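PDB 6KNY: protein Amuc_1100 from Akkermansia muciniphila, which has no established biochemical function but is a predicted single-pass membrane protein of a mucin-degrading gut bacterium, crystallised here as a monomer without its transmembrane helix. Local coordinates for residues N75-F80 and L102-Y107. Sequence-based numbering, arbitrary orientation.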
# COMPACT_ATOMS: atom_id res chain seq x y z
N ASN A 75 12.85 8.41 -7.35
CA ASN A 75 12.83 7.89 -8.71
C ASN A 75 11.97 6.63 -8.79
O ASN A 75 11.24 6.43 -9.77
CB ASN A 75 14.27 7.66 -9.17
CG ASN A 75 14.39 6.61 -10.26
OD1 ASN A 75 14.08 6.88 -11.42
ND2 ASN A 75 14.86 5.43 -9.90
N GLU A 76 12.01 5.79 -7.75
CA GLU A 76 11.13 4.63 -7.71
C GLU A 76 9.66 5.05 -7.58
O GLU A 76 8.77 4.47 -8.22
CB GLU A 76 11.53 3.70 -6.56
CG GLU A 76 10.77 2.38 -6.55
CD GLU A 76 11.16 1.49 -5.37
OE1 GLU A 76 11.49 2.03 -4.29
OE2 GLU A 76 11.16 0.25 -5.54
N LEU A 77 9.40 6.07 -6.76
CA LEU A 77 8.04 6.57 -6.60
C LEU A 77 7.45 7.06 -7.93
O LEU A 77 6.31 6.73 -8.28
CB LEU A 77 8.02 7.70 -5.56
CG LEU A 77 6.73 8.51 -5.42
CD1 LEU A 77 5.53 7.63 -5.01
CD2 LEU A 77 6.91 9.70 -4.47
N LYS A 78 8.23 7.86 -8.64
CA LYS A 78 7.79 8.41 -9.92
C LYS A 78 7.52 7.30 -10.93
O LYS A 78 6.52 7.32 -11.65
CB LYS A 78 8.84 9.37 -10.48
CG LYS A 78 8.56 10.84 -10.18
CD LYS A 78 9.85 11.62 -9.97
CE LYS A 78 9.60 12.91 -9.21
NZ LYS A 78 9.41 14.07 -10.12
N THR A 79 8.42 6.32 -10.98
CA THR A 79 8.28 5.20 -11.90
C THR A 79 7.01 4.41 -11.60
O THR A 79 6.23 4.09 -12.51
CB THR A 79 9.50 4.28 -11.81
OG1 THR A 79 10.68 5.01 -12.16
CG2 THR A 79 9.34 3.06 -12.72
N PHE A 80 6.81 4.07 -10.33
CA PHE A 80 5.60 3.34 -9.93
C PHE A 80 4.35 4.13 -10.28
O PHE A 80 3.36 3.56 -10.76
CB PHE A 80 5.64 3.05 -8.42
CG PHE A 80 6.56 1.91 -8.04
CD1 PHE A 80 7.08 1.07 -9.01
CD2 PHE A 80 6.90 1.69 -6.71
CE1 PHE A 80 7.93 0.02 -8.66
CE2 PHE A 80 7.74 0.63 -6.35
CZ PHE A 80 8.25 -0.20 -7.32
N LEU A 102 0.29 7.19 -4.48
CA LEU A 102 0.44 6.01 -3.63
C LEU A 102 0.65 6.36 -2.15
O LEU A 102 1.25 5.57 -1.41
CB LEU A 102 1.60 5.13 -4.12
CG LEU A 102 1.34 4.51 -5.50
CD1 LEU A 102 2.63 3.91 -6.06
CD2 LEU A 102 0.22 3.47 -5.43
N GLY A 103 0.18 7.53 -1.72
CA GLY A 103 0.38 8.02 -0.37
C GLY A 103 1.64 8.85 -0.15
O GLY A 103 1.89 9.29 0.98
N PHE A 104 2.43 9.08 -1.20
CA PHE A 104 3.73 9.72 -1.03
C PHE A 104 3.83 11.04 -1.80
O PHE A 104 4.93 11.42 -2.23
CB PHE A 104 4.85 8.77 -1.46
CG PHE A 104 4.90 7.46 -0.70
CD1 PHE A 104 5.66 7.33 0.46
CD2 PHE A 104 4.22 6.34 -1.18
CE1 PHE A 104 5.74 6.10 1.13
CE2 PHE A 104 4.29 5.11 -0.51
CZ PHE A 104 5.03 4.99 0.64
N GLN A 105 2.71 11.75 -1.99
CA GLN A 105 2.78 13.01 -2.72
C GLN A 105 3.63 14.03 -1.99
O GLN A 105 4.20 14.94 -2.61
CB GLN A 105 1.38 13.59 -2.98
CG GLN A 105 1.41 14.79 -3.96
CD GLN A 105 0.03 15.25 -4.41
OE1 GLN A 105 -0.95 15.10 -3.68
NE2 GLN A 105 -0.05 15.82 -5.61
N VAL A 106 3.77 13.89 -0.67
CA VAL A 106 4.66 14.77 0.08
C VAL A 106 6.10 14.71 -0.44
O VAL A 106 6.89 15.62 -0.18
CB VAL A 106 4.57 14.40 1.57
CG1 VAL A 106 5.14 12.99 1.82
CG2 VAL A 106 5.26 15.44 2.44
N TYR A 107 6.47 13.66 -1.16
CA TYR A 107 7.81 13.54 -1.71
C TYR A 107 7.83 13.67 -3.23
O TYR A 107 8.75 13.17 -3.89
CB TYR A 107 8.43 12.21 -1.27
CG TYR A 107 8.54 12.08 0.24
CD1 TYR A 107 9.24 13.02 0.99
CD2 TYR A 107 7.90 11.04 0.93
CE1 TYR A 107 9.33 12.93 2.37
CE2 TYR A 107 7.98 10.94 2.32
CZ TYR A 107 8.71 11.88 3.03
OH TYR A 107 8.82 11.80 4.41
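Leu77 of helix 70-91 pushes its forked tip against Phe104 in the loop that links helix 97-100 to helix 117-134, a helix-to-loop contact in an alpha+beta domain, among helices 70-91, 97-100 and 117-134. Both methyls straddle one carbon: CD1 and CD2 of Leu77 each lie 3.8 Å from CB of Phe104. CD2 also rests 3.4 Å from Phe104 O, a carbonyl already engaged by Tyr107 N (2.9 Å) in a turn of the loop. The fork reaches the loop because CG of Leu77 stands anti to its own backbone N (chi1 170°). The Phe104 ring swings away from the helix segment, meets CD1 of Leu77 obliquely, and packs edge-to-face with Phe73, one turn before Leu77 on helix 70-91. At the other end of the contact, Leu102, in left-handed backbone conformation just after helix 97-100, sends CD1 to within 3.9 Å of CB of Phe80. The Phe80 ring leads off toward Leu124 and Asn128 of helix 117-134, with CG of Glu76 3.5 Å above one face and offset toward the rim. No hydrogen bond joins the two segments, but Gln74, the residue just before 75-80, donates from NE2 to Tyr107 O. Tyr107 itself turns its ring away, its OH hydrogen-bonded to Glu153, and touches Leu77 through its base, with CB of Tyr107 4.3 Å from CD2 of Leu77.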